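Local coordinates for protein lectin (Trichosanthes anguina, PDB 4HR6) that probably serves as the ribosome-inactivating-type part of a three-chain, nontoxic seed lectin homologous to type II ribosome-inactivating proteins, at residues F63-A74 against L103-Q112; T76-G84 against F137-D148. All coordinates share one frame; numbering follows the deposited sequence.

Contact 1. Residues F63-A74 against L103-Q112; sequences FDNTFKSLENAA and LPLSFLVIIQ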
loop_
_atom_site.group_PDB
_atom_site.type_symbol
_atom_site.label_atom_id
_atom_site.label_comp_id
_atom_site.label_asym_id
_atom_site.label_seq_id
_atom_site.Cartn_x
_atom_site.Cartn_y
_atom_site.Cartn_z
ATOM N N PHE B 63 -8.716 -30.589 -9.444
ATOM C CA PHE B 63 -7.809 -29.761 -8.654
ATOM C C PHE B 63 -8.634 -28.645 -8.032
ATOM O O PHE B 63 -9.783 -28.405 -8.440
ATOM C CB PHE B 63 -6.681 -29.159 -9.511
ATOM C CG PHE B 63 -7.143 -28.582 -10.810
ATOM C CD1 PHE B 63 -7.587 -27.294 -10.890
ATOM C CD2 PHE B 63 -7.153 -29.358 -11.953
ATOM C CE1 PHE B 63 -8.018 -26.770 -12.094
ATOM C CE2 PHE B 63 -7.589 -28.856 -13.154
ATOM C CZ PHE B 63 -8.024 -27.559 -13.231
ATOM N N ASP B 64 -8.056 -27.976 -7.041
ATOM C CA ASP B 64 -8.772 -26.935 -6.332
ATOM C C ASP B 64 -8.200 -25.555 -6.669
ATOM O O ASP B 64 -7.281 -25.428 -7.494
ATOM C CB ASP B 64 -8.895 -27.248 -4.830
ATOM C CG ASP B 64 -7.607 -27.190 -4.086
ATOM O OD1 ASP B 64 -6.793 -26.277 -4.329
ATOM O OD2 ASP B 64 -7.429 -28.035 -3.191
ATOM N N ASN B 65 -8.805 -24.523 -6.106
ATOM C CA ASN B 65 -8.483 -23.172 -6.497
ATOM C C ASN B 65 -7.329 -22.564 -5.714
ATOM O O ASN B 65 -7.110 -21.379 -5.785
ATOM C CB ASN B 65 -9.729 -22.281 -6.438
ATOM C CG ASN B 65 -10.384 -22.263 -5.085
ATOM O OD1 ASN B 65 -9.753 -22.506 -4.081
ATOM N ND2 ASN B 65 -11.660 -21.934 -5.057
ATOM N N THR B 66 -6.614 -23.352 -4.929
ATOM C CA THR B 66 -5.435 -22.818 -4.252
ATOM C C THR B 66 -4.311 -22.756 -5.289
ATOM O O THR B 66 -4.268 -23.560 -6.240
ATOM C CB THR B 66 -4.956 -23.706 -3.109
ATOM O OG1 THR B 66 -4.581 -24.985 -3.637
ATOM C CG2 THR B 66 -6.040 -23.874 -2.035
ATOM N N PHE B 67 -3.392 -21.821 -5.101
ATOM C CA PHE B 67 -2.245 -21.716 -6.011
ATOM C C PHE B 67 -1.400 -22.982 -6.032
ATOM O O PHE B 67 -0.944 -23.409 -7.093
ATOM C CB PHE B 67 -1.375 -20.529 -5.660
ATOM C CG PHE B 67 -2.005 -19.212 -5.960
ATOM C CD1 PHE B 67 -2.213 -18.287 -4.954
ATOM C CD2 PHE B 67 -2.380 -18.887 -7.259
ATOM C CE1 PHE B 67 -2.807 -17.066 -5.233
ATOM C CE2 PHE B 67 -2.963 -17.663 -7.543
ATOM C CZ PHE B 67 -3.184 -16.762 -6.525
ATOM N N LYS B 68 -1.173 -23.578 -4.877
ATOM C CA LYS B 68 -0.402 -24.811 -4.822
ATOM C C LYS B 68 -1.033 -25.892 -5.691
ATOM O O LYS B 68 -0.342 -26.579 -6.447
ATOM C CB LYS B 68 -0.296 -25.334 -3.393
ATOM C CG LYS B 68 0.858 -24.774 -2.599
ATOM C CD LYS B 68 1.007 -25.505 -1.267
ATOM C CE LYS B 68 2.199 -24.980 -0.469
ATOM N NZ LYS B 68 2.027 -23.559 -0.046
ATOM N N SER B 69 -2.349 -26.055 -5.580
ATOM C CA SER B 69 -3.014 -27.116 -6.331
ATOM C C SER B 69 -2.910 -26.821 -7.824
ATOM O O SER B 69 -2.649 -27.713 -8.647
ATOM C CB SER B 69 -4.482 -27.280 -5.913
ATOM O OG SER B 69 -5.090 -28.355 -6.630
ATOM N N LEU B 70 -3.143 -25.575 -8.178
ATOM C CA LEU B 70 -3.032 -25.169 -9.577
ATOM C C LEU B 70 -1.636 -25.383 -10.132
ATOM O O LEU B 70 -1.487 -25.844 -11.264
ATOM C CB LEU B 70 -3.436 -23.710 -9.747
ATOM C CG LEU B 70 -4.951 -23.523 -9.665
ATOM C CD1 LEU B 70 -5.294 -22.069 -9.495
ATOM C CD2 LEU B 70 -5.613 -24.079 -10.919
ATOM N N GLU B 71 -0.627 -25.029 -9.346
ATOM C CA GLU B 71 0.784 -25.184 -9.768
ATOM C C GLU B 71 1.134 -26.664 -9.907
ATOM O O GLU B 71 1.767 -27.112 -10.881
ATOM C CB GLU B 71 1.720 -24.492 -8.771
ATOM C CG GLU B 71 1.719 -22.967 -8.924
ATOM C CD GLU B 71 2.568 -22.240 -7.883
ATOM O OE1 GLU B 71 2.903 -22.825 -6.845
ATOM O OE2 GLU B 71 2.884 -21.053 -8.079
ATOM N N ASN B 72 0.686 -27.433 -8.935
ATOM C CA ASN B 72 0.852 -28.868 -8.992
ATOM C C ASN B 72 0.268 -29.482 -10.270
ATOM O O ASN B 72 0.915 -30.261 -10.962
ATOM C CB ASN B 72 0.183 -29.486 -7.783
ATOM C CG ASN B 72 0.853 -30.745 -7.356
ATOM O OD1 ASN B 72 0.475 -31.840 -7.774
ATOM N ND2 ASN B 72 1.894 -30.599 -6.544
ATOM N N ALA B 73 -0.957 -29.108 -10.588
ATOM C CA ALA B 73 -1.628 -29.615 -11.767
ATOM C C ALA B 73 -1.029 -29.061 -13.078
ATOM O O ALA B 73 -1.031 -29.752 -14.092
ATOM C CB ALA B 73 -3.102 -29.289 -11.682
ATOM N N ALA B 74 -0.548 -27.818 -13.085
ATOM C CA ALA B 74 0.129 -27.283 -14.292
ATOM C C ALA B 74 1.535 -27.864 -14.482
ATOM O O ALA B 74 2.063 -27.887 -15.592
ATOM C CB ALA B 74 0.194 -25.764 -14.264
ATOM N N LEU B 103 -5.808 -26.288 -18.796
ATOM C CA LEU B 103 -6.711 -25.672 -17.834
ATOM C C LEU B 103 -5.999 -25.081 -16.622
ATOM O O LEU B 103 -6.224 -23.941 -16.307
ATOM C CB LEU B 103 -7.823 -26.641 -17.374
ATOM C CG LEU B 103 -9.053 -26.817 -18.263
ATOM C CD1 LEU B 103 -10.167 -27.446 -17.438
ATOM C CD2 LEU B 103 -9.545 -25.523 -18.887
ATOM N N PRO B 104 -5.177 -25.865 -15.920
ATOM C CA PRO B 104 -4.536 -25.306 -14.728
ATOM C C PRO B 104 -3.699 -24.066 -15.063
ATOM O O PRO B 104 -3.776 -23.049 -14.387
ATOM C CB PRO B 104 -3.627 -26.441 -14.242
ATOM C CG PRO B 104 -4.136 -27.674 -14.869
ATOM C CD PRO B 104 -4.841 -27.288 -16.123
ATOM N N LEU B 105 -2.911 -24.167 -16.119
ATOM C CA LEU B 105 -2.086 -23.058 -16.577
ATOM C C LEU B 105 -2.932 -21.835 -16.889
ATOM O O LEU B 105 -2.607 -20.721 -16.461
ATOM C CB LEU B 105 -1.322 -23.475 -17.831
ATOM C CG LEU B 105 -0.331 -22.431 -18.347
ATOM C CD1 LEU B 105 0.982 -22.604 -17.603
ATOM C CD2 LEU B 105 -0.133 -22.548 -19.860
ATOM N N SER B 106 -4.020 -22.046 -17.622
ATOM C CA SER B 106 -4.886 -20.943 -18.031
ATOM C C SER B 106 -5.536 -20.274 -16.822
ATOM O O SER B 106 -5.618 -19.054 -16.785
ATOM C CB SER B 106 -5.914 -21.406 -19.060
ATOM O OG SER B 106 -5.272 -22.054 -20.154
ATOM N N PHE B 107 -5.940 -21.064 -15.818
ATOM C CA PHE B 107 -6.462 -20.490 -14.578
ATOM C C PHE B 107 -5.416 -19.615 -13.851
ATOM O O PHE B 107 -5.720 -18.535 -13.376
ATOM C CB PHE B 107 -6.992 -21.578 -13.631
ATOM C CG PHE B 107 -8.436 -21.940 -13.870
ATOM C CD1 PHE B 107 -8.806 -23.248 -14.122
ATOM C CD2 PHE B 107 -9.420 -20.968 -13.837
ATOM C CE1 PHE B 107 -10.145 -23.579 -14.334
ATOM C CE2 PHE B 107 -10.758 -21.289 -14.057
ATOM C CZ PHE B 107 -11.114 -22.592 -14.303
ATOM N N LEU B 108 -4.188 -20.088 -13.777
ATOM C CA LEU B 108 -3.100 -19.310 -13.171
ATOM C C LEU B 108 -2.929 -17.916 -13.812
ATOM O O LEU B 108 -2.789 -16.899 -13.117
ATOM C CB LEU B 108 -1.814 -20.105 -13.269
ATOM C CG LEU B 108 -1.195 -20.780 -12.041
ATOM C CD1 LEU B 108 -2.063 -20.793 -10.814
ATOM C CD2 LEU B 108 -0.693 -22.180 -12.389
ATOM N N VAL B 109 -3.005 -17.864 -15.134
ATOM C CA VAL B 109 -2.945 -16.595 -15.837
ATOM C C VAL B 109 -4.120 -15.691 -15.476
ATOM O O VAL B 109 -3.948 -14.521 -15.098
ATOM C CB VAL B 109 -2.900 -16.820 -17.361
ATOM C CG1 VAL B 109 -2.960 -15.501 -18.096
ATOM C CG2 VAL B 109 -1.636 -17.585 -17.759
ATOM N N ILE B 110 -5.326 -16.241 -15.590
ATOM C CA ILE B 110 -6.540 -15.467 -15.443
ATOM C C ILE B 110 -6.703 -14.975 -14.002
ATOM O O ILE B 110 -7.010 -13.814 -13.774
ATOM C CB ILE B 110 -7.766 -16.285 -15.889
ATOM C CG1 ILE B 110 -7.779 -16.412 -17.407
ATOM C CG2 ILE B 110 -9.050 -15.618 -15.425
ATOM C CD1 ILE B 110 -8.547 -17.603 -17.913
ATOM N N ILE B 111 -6.488 -15.859 -13.039
ATOM C CA ILE B 111 -6.652 -15.508 -11.644
ATOM C C ILE B 111 -5.707 -14.350 -11.293
ATOM O O ILE B 111 -6.122 -13.361 -10.701
ATOM C CB ILE B 111 -6.452 -16.754 -10.733
ATOM C CG1 ILE B 111 -7.654 -17.695 -10.896
ATOM C CG2 ILE B 111 -6.289 -16.372 -9.273
ATOM C CD1 ILE B 111 -7.463 -19.044 -10.253
ATOM N N GLN B 112 -4.453 -14.455 -11.700
ATOM C CA GLN B 112 -3.490 -13.409 -11.377
ATOM C C GLN B 112 -3.822 -12.088 -12.046
ATOM O O GLN B 112 -3.807 -11.049 -11.402
ATOM C CB GLN B 112 -2.089 -13.854 -11.720
ATOM C CG GLN B 112 -1.601 -14.936 -10.790
ATOM C CD GLN B 112 -0.172 -15.288 -11.051
ATOM O OE1 GLN B 112 0.138 -16.050 -11.970
ATOM N NE2 GLN B 112 0.713 -14.740 -10.247
#
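Leu-103 opens the second segment with CB at the rim of the Phe-63 ring, near the ring's plane. Next comes Pro-104, a compact ring fitted where the backbones draw close: its CB lies 3.6 Å from Ala-74 N, and its CG lies 3.7 Å from Ala-73 CB. The two alanines suit this end because their single methyls let the helices approach. Phe-107 offers CB to Leu-70 CD2 at 3.9 Å, while its CD1 meets the edge of Phe-63. Leu-108 is a knob among Phe-67, Leu-70, Glu-71 and Ala-74; its CD1 is pressed to 3.4 Å from Leu-70 CB, closer than two carbons normally pack. Leu-70 replies as a knob among Pro-104, Phe-107, Leu-108 and Ile-111, and its CD1 meets Ile-111 CD1 tip to tip at 3.8 Å. This is reciprocal knobs-into-holes packing, and branched leucines fill such sockets well. The CG2 branch of Ile-111, pointing opposite the backbone N, lies 4.0 Å from Phe-67 CE2. No hydrogen bond joins the segments. Their helix axes approach to 8.2 Å at 138°, nearer antiparallel than parallel. Beyond the pair, helix 85-96 packs against Leu-103 and Phe-107 through Leu-95, and strand 26-32 touches Leu-103 through Tyr-30.

Contact 2. Residues T76-G84 against F137-D148; sequences TTRQTIVLG and FIPDLAIVSLED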
loop_
_atom_site.group_PDB
_atom_site.type_symbol
_atom_site.label_atom_id
_atom_site.label_comp_id
_atom_site.label_asym_id
_atom_site.label_seq_id
_atom_site.Cartn_x
_atom_site.Cartn_y
_atom_site.Cartn_z
ATOM N N THR B 76 4.201 -26.582 -13.111
ATOM C CA THR B 76 5.188 -25.530 -12.904
ATOM C C THR B 76 4.635 -24.421 -11.995
ATOM O O THR B 76 3.449 -24.414 -11.682
ATOM C CB THR B 76 5.669 -24.975 -14.263
ATOM O OG1 THR B 76 6.854 -24.212 -14.063
ATOM C CG2 THR B 76 4.609 -24.117 -14.933
ATOM N N THR B 77 5.491 -23.496 -11.565
ATOM C CA THR B 77 5.086 -22.469 -10.612
ATOM C C THR B 77 4.809 -21.128 -11.277
ATOM O O THR B 77 5.146 -20.898 -12.437
ATOM C CB THR B 77 6.146 -22.266 -9.521
ATOM O OG1 THR B 77 7.297 -21.642 -10.094
ATOM C CG2 THR B 77 6.537 -23.619 -8.884
ATOM N N ARG B 78 4.187 -20.240 -10.519
ATOM C CA ARG B 78 3.860 -18.899 -10.991
ATOM C C ARG B 78 5.082 -18.115 -11.514
ATOM O O ARG B 78 4.944 -17.278 -12.413
ATOM C CB ARG B 78 3.191 -18.108 -9.861
ATOM C CG ARG B 78 1.766 -18.540 -9.552
ATOM C CD ARG B 78 1.281 -17.995 -8.217
ATOM N NE ARG B 78 1.885 -18.735 -7.098
ATOM C CZ ARG B 78 1.846 -18.338 -5.836
ATOM N NH1 ARG B 78 1.246 -17.201 -5.513
ATOM N NH2 ARG B 78 2.411 -19.074 -4.887
ATOM N N GLN B 79 6.258 -18.385 -10.950
ATOM C CA GLN B 79 7.505 -17.713 -11.338
ATOM C C GLN B 79 8.096 -18.216 -12.653
ATOM O O GLN B 79 9.197 -17.836 -13.029
ATOM C CB GLN B 79 8.526 -17.850 -10.228
ATOM C CG GLN B 79 8.103 -17.068 -9.002
ATOM C CD GLN B 79 8.938 -17.383 -7.801
ATOM O OE1 GLN B 79 8.503 -18.100 -6.910
ATOM N NE2 GLN B 79 10.153 -16.842 -7.763
ATOM N N THR B 80 7.337 -19.056 -13.346
ATOM C CA THR B 80 7.702 -19.627 -14.615
ATOM C C THR B 80 6.690 -19.253 -15.705
ATOM O O THR B 80 6.931 -19.460 -16.883
ATOM C CB THR B 80 7.740 -21.158 -14.441
ATOM O OG1 THR B 80 8.958 -21.507 -13.770
ATOM C CG2 THR B 80 7.659 -21.890 -15.758
ATOM N N ILE B 81 5.547 -18.707 -15.327
ATOM C CA ILE B 81 4.456 -18.573 -16.264
ATOM C C ILE B 81 4.287 -17.131 -16.668
ATOM O O ILE B 81 4.099 -16.266 -15.820
ATOM C CB ILE B 81 3.148 -19.088 -15.644
ATOM C CG1 ILE B 81 3.264 -20.593 -15.382
ATOM C CG2 ILE B 81 1.974 -18.799 -16.555
ATOM C CD1 ILE B 81 2.296 -21.100 -14.346
ATOM N N VAL B 82 4.316 -16.889 -17.972
ATOM C CA VAL B 82 4.246 -15.543 -18.497
ATOM C C VAL B 82 2.830 -15.005 -18.396
ATOM O O VAL B 82 1.869 -15.739 -18.628
ATOM C CB VAL B 82 4.749 -15.443 -19.974
ATOM C CG1 VAL B 82 6.244 -15.661 -20.038
ATOM C CG2 VAL B 82 4.067 -16.458 -20.884
ATOM N N LEU B 83 2.730 -13.724 -18.043
ATOM C CA LEU B 83 1.488 -12.969 -18.005
ATOM C C LEU B 83 1.551 -11.869 -19.051
ATOM O O LEU B 83 2.636 -11.395 -19.401
ATOM C CB LEU B 83 1.300 -12.323 -16.637
ATOM C CG LEU B 83 1.376 -13.297 -15.463
ATOM C CD1 LEU B 83 1.106 -12.547 -14.174
ATOM C CD2 LEU B 83 0.386 -14.439 -15.677
ATOM N N GLY B 84 0.382 -11.447 -19.521
ATOM C CA GLY B 84 0.290 -10.406 -20.535
ATOM C C GLY B 84 -0.937 -10.586 -21.393
ATOM O O GLY B 84 -1.750 -11.493 -21.171
ATOM N N PHE B 137 5.641 -10.521 -19.215
ATOM C CA PHE B 137 6.525 -10.587 -18.036
ATOM C C PHE B 137 6.244 -11.824 -17.194
ATOM O O PHE B 137 5.167 -12.399 -17.280
ATOM C CB PHE B 137 6.400 -9.320 -17.175
ATOM C CG PHE B 137 5.130 -9.227 -16.376
ATOM C CD1 PHE B 137 3.958 -8.777 -16.955
ATOM C CD2 PHE B 137 5.117 -9.561 -15.029
ATOM C CE1 PHE B 137 2.793 -8.691 -16.220
ATOM C CE2 PHE B 137 3.949 -9.476 -14.288
ATOM C CZ PHE B 137 2.791 -9.040 -14.880
ATOM N N ILE B 138 7.224 -12.215 -16.392
ATOM C CA ILE B 138 7.092 -13.302 -15.440
ATOM C C ILE B 138 7.136 -12.694 -14.037
ATOM O O ILE B 138 8.043 -11.937 -13.723
ATOM C CB ILE B 138 8.212 -14.344 -15.621
ATOM C CG1 ILE B 138 8.134 -14.968 -17.028
ATOM C CG2 ILE B 138 8.100 -15.456 -14.593
ATOM C CD1 ILE B 138 9.391 -15.701 -17.453
ATOM N N PRO B 139 6.140 -13.005 -13.192
ATOM C CA PRO B 139 6.149 -12.456 -11.842
ATOM C C PRO B 139 7.330 -12.933 -11.033
ATOM O O PRO B 139 7.735 -14.086 -11.141
ATOM C CB PRO B 139 4.860 -12.992 -11.212
ATOM C CG PRO B 139 4.401 -14.085 -12.091
ATOM C CD PRO B 139 4.935 -13.804 -13.464
ATOM N N ASP B 140 7.869 -12.047 -10.219
ATOM C CA ASP B 140 8.969 -12.392 -9.340
ATOM C C ASP B 140 8.426 -12.405 -7.903
ATOM O O ASP B 140 7.222 -12.365 -7.698
ATOM C CB ASP B 140 10.093 -11.367 -9.526
ATOM C CG ASP B 140 11.492 -11.964 -9.309
ATOM O OD1 ASP B 140 12.476 -11.351 -9.807
ATOM O OD2 ASP B 140 11.610 -13.028 -8.644
ATOM N N LEU B 141 9.317 -12.430 -6.921
ATOM C CA LEU B 141 8.932 -12.510 -5.521
ATOM C C LEU B 141 8.126 -11.321 -5.018
ATOM O O LEU B 141 7.356 -11.443 -4.061
ATOM C CB LEU B 141 10.184 -12.690 -4.658
ATOM C CG LEU B 141 10.835 -14.064 -4.815
ATOM C CD1 LEU B 141 12.191 -14.114 -4.132
ATOM C CD2 LEU B 141 9.920 -15.134 -4.233
ATOM N N ALA B 142 8.306 -10.167 -5.642
ATOM C CA ALA B 142 7.497 -9.013 -5.319
ATOM C C ALA B 142 6.006 -9.325 -5.480
ATOM O O ALA B 142 5.225 -9.081 -4.574
ATOM C CB ALA B 142 7.897 -7.828 -6.188
ATOM N N ILE B 143 5.623 -9.858 -6.636
ATOM C CA ILE B 143 4.239 -10.198 -6.902
ATOM C C ILE B 143 3.802 -11.412 -6.063
ATOM O O ILE B 143 2.796 -11.362 -5.386
ATOM C CB ILE B 143 4.008 -10.424 -8.408
ATOM C CG1 ILE B 143 4.117 -9.062 -9.124
ATOM C CG2 ILE B 143 2.656 -11.075 -8.666
ATOM C CD1 ILE B 143 3.834 -9.033 -10.609
ATOM N N VAL B 144 4.580 -12.483 -6.095
ATOM C CA VAL B 144 4.224 -13.720 -5.417
ATOM C C VAL B 144 4.025 -13.546 -3.919
ATOM O O VAL B 144 3.094 -14.134 -3.365
ATOM C CB VAL B 144 5.247 -14.824 -5.719
ATOM C CG1 VAL B 144 5.130 -15.983 -4.745
ATOM C CG2 VAL B 144 5.043 -15.326 -7.141
ATOM N N SER B 145 4.875 -12.750 -3.268
ATOM C CA SER B 145 4.776 -12.525 -1.819
ATOM C C SER B 145 3.504 -11.752 -1.438
ATOM O O SER B 145 2.938 -11.965 -0.371
ATOM C CB SER B 145 6.036 -11.828 -1.268
ATOM O OG SER B 145 6.184 -10.510 -1.755
ATOM N N LEU B 146 3.040 -10.875 -2.319
ATOM C CA LEU B 146 1.767 -10.210 -2.114
ATOM C C LEU B 146 0.618 -11.217 -2.221
ATOM O O LEU B 146 -0.262 -11.248 -1.369
ATOM C CB LEU B 146 1.564 -9.103 -3.139
ATOM C CG LEU B 146 2.494 -7.894 -3.063
ATOM C CD1 LEU B 146 2.244 -6.984 -4.268
ATOM C CD2 LEU B 146 2.282 -7.135 -1.773
ATOM N N GLU B 147 0.640 -12.050 -3.260
ATOM C CA GLU B 147 -0.426 -13.039 -3.465
ATOM C C GLU B 147 -0.543 -13.988 -2.270
ATOM O O GLU B 147 -1.631 -14.207 -1.742
ATOM C CB GLU B 147 -0.179 -13.837 -4.744
ATOM C CG GLU B 147 -0.357 -13.017 -6.023
ATOM C CD GLU B 147 0.062 -13.771 -7.273
ATOM O OE1 GLU B 147 0.450 -14.943 -7.172
ATOM O OE2 GLU B 147 0.025 -13.197 -8.370
ATOM N N ASP B 148 0.589 -14.521 -1.846
ATOM C CA ASP B 148 0.630 -15.488 -0.771
ATOM C C ASP B 148 0.283 -14.901 0.611
ATOM O O ASP B 148 -0.131 -15.643 1.501
ATOM C CB ASP B 148 2.006 -16.158 -0.721
ATOM C CG ASP B 148 2.261 -17.084 -1.907
ATOM O OD1 ASP B 148 1.324 -17.434 -2.653
ATOM O OD2 ASP B 148 3.423 -17.467 -2.087
HETATM O O HOH W 1 10.293 -15.038 -11.410
#
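The guanidinium of Arg-78 has Val-144 CG1 over one face, 3.8 Å above the plane and toward its rim, and the carboxylates of Glu-147 and Asp-148 at its edge. The Phe-137 ring receives Leu-83 CB over one face in a CH-pi contact. Phe-67 adds a cation-pi contact to Arg-78 from outside the two segments. Arg-78 NH1 and NH2 converge end-on upon Asp-148 OD1, at 2.9 and 3.0 Å; NH2 arrives on the syn lone pair, whereas NH1 comes from above that carboxylate plane. Glu-147 OE1 takes a further bond from NH1 at 2.9 Å through its anti lone pair, its carboxylate only 19° from the guanidinium plane, while its OE2 probably receives Gln-112 NE2 of helix 103-119. A bend at chi3 (-75°) turns the long arginine toward this pair. The backbones of Leu-83 and Phe-137 form a single antiparallel hydrogen-bonded bridge: Leu-83 N to Phe-137 O is 2.9 Å and nearly straight, at 178°. Pro-139, with no N-H to satisfy, sets CG 3.3 Å from Arg-78 O. The branched Val-82 and Ile-138 meet through their CG1 atoms at 3.6 Å. Arg-78 NE also has a salt bridge to Glu-71, making three carboxylates around one guanidinium. Their combined field would be expected to stabilise its positive charge; the loop is thus tied to the start of helix 141-159 by charge as well as by packing.

Contact 1 is a largely buried helix pair held by hydrocarbon; contact 2, partly buried with several exposed residues, ties a loop to another helix through charge and a backbone bridge. The loop 76-84 follows helix 67-74, so the two contacts are neighbours along the chain as well as in space, their centres about 12 Å apart. Polar groups on the margin of the helix pair join them: Glu-71 of contact 1 pairs with Arg-78 of contact 2, and Gln-112 with Glu-147. Leu-108 touches Ile-81 of the loop, extending the apolar packing. Helices 67-74, 103-119 and 141-159 thus meet around Arg-78.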